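Local coordinates for S-M checkpoint control protein RAD4 (Schizosaccharomyces pombe, PDB 4BMD) that is essential for DNA replication and for the checkpoint coupling S and M phases, represented here by its third and fourth BRCT domains, at residues 21-24 against 25-29; 53-56 against 57-61; 123-126 against 127-131. All blocks are in the same frame, centred on the assembly; numbering follows the deposited sequence.

Contact 1: 21-24 against 25-29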
loop_
_atom_site.group_PDB
_atom_site.type_symbol
_atom_site.label_atom_id
_atom_site.label_comp_id
_atom_site.label_asym_id
_atom_site.label_seq_id
_atom_site.Cartn_x
_atom_site.Cartn_y
_atom_site.Cartn_z
ATOM N N TYR A 21 -2.264 11.462 13.568
ATOM C CA TYR A 21 -3.471 12.200 13.211
ATOM C C TYR A 21 -4.698 11.310 13.030
ATOM O O TYR A 21 -4.694 10.395 12.211
ATOM C CB TYR A 21 -3.229 13.017 11.941
ATOM C CG TYR A 21 -4.437 13.791 11.466
ATOM C CD1 TYR A 21 -4.812 14.978 12.085
ATOM C CD2 TYR A 21 -5.195 13.342 10.393
ATOM C CE1 TYR A 21 -5.913 15.693 11.651
ATOM C CE2 TYR A 21 -6.296 14.050 9.949
ATOM C CZ TYR A 21 -6.652 15.224 10.582
ATOM O OH TYR A 21 -7.749 15.931 10.145
ATOM N N GLU A 22 -5.744 11.600 13.802
ATOM C CA GLU A 22 -7.040 10.926 13.689
ATOM C C GLU A 22 -6.991 9.401 13.758
ATOM O O GLU A 22 -7.737 8.718 13.058
ATOM C CB GLU A 22 -7.776 11.370 12.421
ATOM C CG GLU A 22 -8.292 12.798 12.476
ATOM C CD GLU A 22 -9.273 13.021 13.610
ATOM O OE1 GLU A 22 -10.398 12.480 13.540
ATOM O OE2 GLU A 22 -8.920 13.735 14.572
ATOM N N PHE A 23 -6.113 8.869 14.602
ATOM C CA PHE A 23 -6.100 7.437 14.866
ATOM C C PHE A 23 -7.108 7.113 15.965
ATOM O O PHE A 23 -7.303 7.909 16.884
ATOM C CB PHE A 23 -4.705 6.972 15.282
ATOM C CG PHE A 23 -3.774 6.733 14.129
ATOM C CD1 PHE A 23 -3.738 5.501 13.495
ATOM C CD2 PHE A 23 -2.926 7.735 13.685
ATOM C CE1 PHE A 23 -2.881 5.275 12.436
ATOM C CE2 PHE A 23 -2.065 7.514 12.626
ATOM C CZ PHE A 23 -2.041 6.283 12.001
ATOM N N PRO A 24 -7.761 5.945 15.870
ATOM C CA PRO A 24 -8.684 5.514 16.925
ATOM C C PRO A 24 -7.918 5.218 18.208
ATOM O O PRO A 24 -6.759 4.810 18.137
ATOM C CB PRO A 24 -9.295 4.231 16.353
ATOM C CG PRO A 24 -8.284 3.732 15.379
ATOM C CD PRO A 24 -7.665 4.959 14.780
ATOM N N ASN A 25 -8.561 5.425 19.355
ATOM C CA ASN A 25 -7.909 5.306 20.660
ATOM C C ASN A 25 -7.130 4.010 20.874
ATOM O O ASN A 25 -6.039 4.022 21.447
ATOM C CB ASN A 25 -8.928 5.495 21.786
ATOM C CG ASN A 25 -9.435 6.920 21.881
ATOM O OD1 ASN A 25 -8.740 7.862 21.499
ATOM N ND2 ASN A 25 -10.648 7.085 22.394
ATOM N N THR A 26 -7.691 2.899 20.409
ATOM C CA THR A 26 -7.049 1.598 20.553
ATOM C C THR A 26 -5.737 1.541 19.779
ATOM O O THR A 26 -4.719 1.074 20.292
ATOM C CB THR A 26 -7.968 0.463 20.067
ATOM O OG1 THR A 26 -9.217 0.522 20.768
ATOM C CG2 THR A 26 -7.319 -0.892 20.309
ATOM N N LYS A 27 -5.769 2.027 18.543
ATOM C CA LYS A 27 -4.601 1.996 17.672
ATOM C C LYS A 27 -3.494 2.915 18.177
ATOM O O LYS A 27 -2.311 2.589 18.067
ATOM C CB LYS A 27 -4.992 2.381 16.243
ATOM C CG LYS A 27 -3.849 2.317 15.241
ATOM C CD LYS A 27 -3.295 0.906 15.122
ATOM C CE LYS A 27 -2.192 0.834 14.079
ATOM N NZ LYS A 27 -1.679 -0.553 13.908
ATOM N N VAL A 28 -3.888 4.060 18.731
ATOM C CA VAL A 28 -2.942 5.058 19.224
ATOM C C VAL A 28 -1.961 4.472 20.235
ATOM O O VAL A 28 -0.749 4.624 20.092
ATOM C CB VAL A 28 -3.663 6.256 19.876
ATOM C CG1 VAL A 28 -2.657 7.198 20.516
ATOM C CG2 VAL A 28 -4.506 6.994 18.852
ATOM N N SER A 29 -2.497 3.797 21.247
ATOM C CA SER A 29 -1.681 3.198 22.300
ATOM C C SER A 29 -0.699 2.175 21.737
ATOM O O SER A 29 0.480 2.174 22.091
ATOM C CB SER A 29 -2.571 2.545 23.359
ATOM O OG SER A 29 -3.449 3.494 23.942
#
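F23 and P24, the last two residues before the helix beginning at N25, are pressed against K27 and V28 in its first turn. V28 and the stem of K27 both pack closely here. One methyl of V28, CG2, faces back toward the loop and lies 3.6 Å from F23 CB; the same CG2 is 3.2 Å from P24 O. With CG1 anti to the backbone N (chi1 174°), CG2 is turned to the N side of the residue, where the loop passes. P24 O also accepts the hydrogen bond from V28 N (3.0 Å, N-H...O angle 156°). P24 occupies the N-cap position; its ring has no polar atom to offer the helix, and it closes the first turn through this carbonyl. The turn joins strand 17-20 to helix 25-36, the first strand-to-helix step of the BRCT fold in BRCT3. Phosphate-binding BRCT domains place part of their pocket at this junction, although in Rad4 the binding of Crb2 is assigned to BRCT1 and BRCT2. On the other side the aliphatic stem of K27 lies beside both F23 and P24, running in their direction. K27 CB rests 3.7 Å from P24 CG, and K27 CG approaches the F23 ring obliquely, 3.6 Å from CD1. A bend at chi2 (62°) then carries the amine away, into the neighbourhood of the like-charged R30. F23 itself is buried, leaning on V54 and P56. Solvent takes over beyond the proline: N25 is exposed, its CA-CB bond pointing away from the loop, and P24 is itself exposed, with Y58 touching its ring.

Contact 2: 53-56 against 57-61; sequences VVIP and HYFPV
The Y58 ring carries P56 on one face and H57 at its rim. P56 CB sits 3.8 Å from the centroid of the Y58 ring, 19° off the normal, a CH-pi contact displaced toward the phenol end, since Y58 CZ is the ring carbon closest to it (3.6 Å). H57 CE1 lies in the plane of the tyrosine at its edge, while Y58 CD2 stands over one face of the imidazole. The tyrosine CG lies between its own backbone N and carbonyl carbon (chi1 50°), which folds the ring back over the proline. The H57 ring stacks with W75, and its ND1 is hydrogen-bonded to E74. The backbone beneath is a type I beta turn from P56 to F59, where the chain leaves the end of strand 52-55, an inner strand of the parallel BRCT3 sheet. F59 N closes the turn on P56 O (3.1 Å), approaching well above the carbonyl plane. Water 1 lies beside the turn, placed to donate to P56 O at 3.1 Å and to F59 O at 2.6 Å, although it has more acceptors in reach than protons. F59 CB settles against the strand end, 3.6 Å from P56 CG and equally far from I55 CG2; its ring continues alongside the proline, meeting P56 CG and I55 CG2 obliquely, and reaches L64.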
loop_
_atom_site.group_PDB
_atom_site.type_symbol
_atom_site.label_atom_id
_atom_site.label_comp_id
_atom_site.label_asym_id
_atom_site.label_seq_id
_atom_site.Cartn_x
_atom_site.Cartn_y
_atom_site.Cartn_z
ATOM N N VAL A 53 4.394 13.372 10.091
ATOM C CA VAL A 53 2.975 13.283 10.407
ATOM C C VAL A 53 2.450 11.935 9.927
ATOM O O VAL A 53 2.606 11.582 8.758
ATOM C CB VAL A 53 2.171 14.417 9.743
ATOM C CG1 VAL A 53 0.677 14.165 9.885
ATOM C CG2 VAL A 53 2.553 15.763 10.343
ATOM N N VAL A 54 1.836 11.182 10.832
ATOM C CA VAL A 54 1.348 9.847 10.506
ATOM C C VAL A 54 -0.173 9.808 10.361
ATOM O O VAL A 54 -0.908 10.270 11.234
ATOM C CB VAL A 54 1.801 8.815 11.555
ATOM C CG1 VAL A 54 1.412 7.410 11.119
ATOM C CG2 VAL A 54 3.304 8.910 11.768
ATOM N N ILE A 55 -0.630 9.251 9.242
ATOM C CA ILE A 55 -2.048 9.158 8.920
ATOM C C ILE A 55 -2.437 7.683 8.864
ATOM O O ILE A 55 -1.625 6.850 8.478
ATOM C CB ILE A 55 -2.321 9.802 7.541
ATOM C CG1 ILE A 55 -1.708 11.203 7.478
ATOM C CG2 ILE A 55 -3.807 9.860 7.234
ATOM C CD1 ILE A 55 -2.283 12.169 8.483
ATOM N N PRO A 56 -3.669 7.342 9.277
ATOM C CA PRO A 56 -4.117 5.966 9.040
ATOM C C PRO A 56 -4.206 5.672 7.543
ATOM O O PRO A 56 -4.589 6.548 6.766
ATOM C CB PRO A 56 -5.509 5.926 9.688
ATOM C CG PRO A 56 -5.898 7.360 9.892
ATOM C CD PRO A 56 -4.618 8.094 10.112
ATOM N N HIS A 57 -3.847 4.453 7.149
ATOM C CA HIS A 57 -3.788 4.085 5.736
ATOM C C HIS A 57 -5.155 4.131 5.055
ATOM O O HIS A 57 -5.245 4.269 3.836
ATOM C CB HIS A 57 -3.171 2.693 5.568
ATOM C CG HIS A 57 -4.017 1.586 6.116
ATOM N ND1 HIS A 57 -3.821 1.051 7.371
ATOM C CD2 HIS A 57 -5.062 0.913 5.579
ATOM C CE1 HIS A 57 -4.709 0.096 7.584
ATOM N NE2 HIS A 57 -5.475 -0.008 6.512
ATOM N N TYR A 58 -6.214 4.017 5.850
ATOM C CA TYR A 58 -7.573 3.985 5.322
ATOM C C TYR A 58 -8.221 5.364 5.292
ATOM O O TYR A 58 -9.366 5.510 4.862
ATOM C CB TYR A 58 -8.437 3.020 6.137
ATOM C CG TYR A 58 -8.360 3.248 7.630
ATOM C CD1 TYR A 58 -9.192 4.166 8.257
ATOM C CD2 TYR A 58 -7.456 2.543 8.413
ATOM C CE1 TYR A 58 -9.124 4.377 9.620
ATOM C CE2 TYR A 58 -7.379 2.747 9.777
ATOM C CZ TYR A 58 -8.216 3.665 10.375
ATOM O OH TYR A 58 -8.144 3.872 11.733
ATOM N N PHE A 59 -7.491 6.374 5.752
ATOM C CA PHE A 59 -8.017 7.733 5.793
ATOM C C PHE A 59 -8.043 8.341 4.393
ATOM O O PHE A 59 -7.027 8.349 3.698
ATOM C CB PHE A 59 -7.176 8.602 6.731
ATOM C CG PHE A 59 -7.900 9.811 7.254
ATOM C CD1 PHE A 59 -8.026 10.952 6.478
ATOM C CD2 PHE A 59 -8.453 9.808 8.526
ATOM C CE1 PHE A 59 -8.692 12.065 6.957
ATOM C CE2 PHE A 59 -9.120 10.917 9.011
ATOM C CZ PHE A 59 -9.240 12.047 8.227
ATOM N N PRO A 60 -9.212 8.852 3.977
ATOM C CA PRO A 60 -9.396 9.463 2.654
ATOM C C PRO A 60 -8.473 10.661 2.443
ATOM O O PRO A 60 -8.476 11.589 3.251
ATOM C CB PRO A 60 -10.856 9.925 2.683
ATOM C CG PRO A 60 -11.508 9.059 3.702
ATOM C CD PRO A 60 -10.464 8.830 4.751
ATOM N N VAL A 61 -7.699 10.628 1.362
ATOM C CA VAL A 61 -6.746 11.689 1.048
ATOM C C VAL A 61 -7.433 13.048 0.941
ATOM O O VAL A 61 -6.921 14.056 1.428
ATOM C CB VAL A 61 -6.008 11.396 -0.273
ATOM C CG1 VAL A 61 -5.021 12.508 -0.597
ATOM C CG2 VAL A 61 -5.299 10.054 -0.197
HETATM O O HOH W 1 -4.547 7.473 3.792
#

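Contact 3: 123-126 against 127-131; sequences SHLK and KALTI
T130 returns to K126 twice: K126 O accepts from T130 OG1 at 2.7 Å and from T130 N at 3.0 Å, the two donors reaching it from opposite faces of the carbonyl plane. The threonine hydroxyl lies anti to its own carbonyl carbon (chi1 -59°), which turns it back toward the preceding turn of the helix. One turn earlier, the extended K127 chain runs back over S123, with K127 CG 3.3 Å from S123 O. Water 2 links the two polar ends, accepting from K127 NZ at 2.9 Å and lying 2.6 Å from S123 OG. On another side L125 CG and L129 CD1 meet loosely at 4.2 Å. The regular backbone bonds, such as L129 N to L125 O, set this spacing. Further out, K126 NZ forms a salt bridge with E138; the H124 ring stacks on W75 and its NE2 is hydrogen-bonded to E78. W75 and E78 belong to helix 74-82 of BRCT3. Helix 119-131 forms the crossover of the beta-alpha-beta unit between strands 111-115 and 135-137 of BRCT4: L125 and L129 pack on L114 and on L179 of helix 177-185, and T130 reaches V136.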
loop_
_atom_site.group_PDB
_atom_site.type_symbol
_atom_site.label_atom_id
_atom_site.label_comp_id
_atom_site.label_asym_id
_atom_site.label_seq_id
_atom_site.Cartn_x
_atom_site.Cartn_y
_atom_site.Cartn_z
ATOM N N SER A 123 1.576 -8.192 1.886
ATOM C CA SER A 123 0.593 -7.964 2.938
ATOM C C SER A 123 -0.081 -6.602 2.795
ATOM O O SER A 123 -1.303 -6.494 2.893
ATOM C CB SER A 123 1.250 -8.082 4.315
ATOM O OG SER A 123 0.298 -7.898 5.348
ATOM N N HIS A 124 0.720 -5.568 2.561
ATOM C CA HIS A 124 0.200 -4.217 2.386
ATOM C C HIS A 124 -0.621 -4.092 1.107
ATOM O O HIS A 124 -1.615 -3.366 1.065
ATOM C CB HIS A 124 1.341 -3.199 2.376
ATOM C CG HIS A 124 2.008 -3.025 3.705
ATOM N ND1 HIS A 124 3.318 -2.619 3.833
ATOM C CD2 HIS A 124 1.542 -3.196 4.964
ATOM C CE1 HIS A 124 3.634 -2.553 5.115
ATOM N NE2 HIS A 124 2.573 -2.898 5.823
ATOM N N LEU A 125 -0.202 -4.805 0.064
ATOM C CA LEU A 125 -0.895 -4.756 -1.218
ATOM C C LEU A 125 -2.287 -5.373 -1.127
ATOM O O LEU A 125 -3.238 -4.859 -1.716
ATOM C CB LEU A 125 -0.075 -5.455 -2.302
ATOM C CG LEU A 125 -0.571 -5.246 -3.732
ATOM C CD1 LEU A 125 -0.699 -3.762 -4.026
ATOM C CD2 LEU A 125 0.367 -5.909 -4.723
ATOM N N LYS A 126 -2.401 -6.474 -0.390
ATOM C CA LYS A 126 -3.693 -7.115 -0.168
ATOM C C LYS A 126 -4.650 -6.164 0.538
ATOM O O LYS A 126 -5.797 -5.997 0.121
ATOM C CB LYS A 126 -3.534 -8.388 0.666
ATOM C CG LYS A 126 -2.834 -9.531 -0.047
ATOM C CD LYS A 126 -2.780 -10.767 0.840
ATOM C CE LYS A 126 -2.126 -11.937 0.123
ATOM N NZ LYS A 126 -2.046 -13.147 0.988
ATOM N N LYS A 127 -4.167 -5.540 1.608
ATOM C CA LYS A 127 -4.978 -4.619 2.395
ATOM C C LYS A 127 -5.358 -3.391 1.579
ATOM O O LYS A 127 -6.477 -2.887 1.685
ATOM C CB LYS A 127 -4.232 -4.205 3.663
ATOM C CG LYS A 127 -3.918 -5.367 4.592
ATOM C CD LYS A 127 -3.063 -4.933 5.773
ATOM C CE LYS A 127 -2.805 -6.100 6.714
ATOM N NZ LYS A 127 -1.895 -5.728 7.832
ATOM N N ALA A 128 -4.422 -2.917 0.763
ATOM C CA ALA A 128 -4.668 -1.765 -0.095
ATOM C C ALA A 128 -5.783 -2.063 -1.091
ATOM O O ALA A 128 -6.725 -1.287 -1.228
ATOM C CB ALA A 128 -3.397 -1.364 -0.822
ATOM N N LEU A 129 -5.674 -3.196 -1.777
ATOM C CA LEU A 129 -6.669 -3.591 -2.769
ATOM C C LEU A 129 -8.026 -3.876 -2.135
ATOM O O LEU A 129 -9.066 -3.691 -2.768
ATOM C CB LEU A 129 -6.186 -4.810 -3.556
ATOM C CG LEU A 129 -5.102 -4.543 -4.601
ATOM C CD1 LEU A 129 -4.526 -5.846 -5.130
ATOM C CD2 LEU A 129 -5.667 -3.706 -5.737
ATOM N N THR A 130 -8.013 -4.326 -0.884
ATOM C CA THR A 130 -9.248 -4.650 -0.179
ATOM C C THR A 130 -10.055 -3.398 0.155
ATOM O O THR A 130 -11.251 -3.332 -0.131
ATOM C CB THR A 130 -8.977 -5.458 1.106
ATOM O OG1 THR A 130 -8.291 -6.672 0.772
ATOM C CG2 THR A 130 -10.280 -5.803 1.806
ATOM N N ILE A 131 -9.404 -2.403 0.753
ATOM C CA ILE A 131 -10.091 -1.162 1.107
ATOM C C ILE A 131 -10.488 -0.365 -0.132
ATOM O O ILE A 131 -11.402 0.457 -0.083
ATOM C CB ILE A 131 -9.250 -0.270 2.050
ATOM C CG1 ILE A 131 -7.916 0.097 1.402
ATOM C CG2 ILE A 131 -9.026 -0.960 3.385
ATOM C CD1 ILE A 131 -7.051 0.990 2.260
HETATM O O HOH W 2 0.721 -5.730 6.691
#

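The three contacts follow one another in series; none nests in or crosses another. Contact 1 closes the turn from strand 17-20 into helix 25-36, and contact 2 the turn after the C-terminal end of strand 52-55, at the same edge of the sheet. These two strands are neighbours in the BRCT3 sheet, so contacts 1 and 2 touch: Y21 N lies 3.0 Å from V54 O, a probable hydrogen bond, and P24 CD packs 3.3 Å from Y58 OH. Contact 3, within a single helix of BRCT4, stays about 8 Å from contact 1 at the nearest atoms but meets contact 2, where I131 CD1 packs 3.9 Å from H57 CD2. That touch is one of the places where BRCT3 and BRCT4 meet.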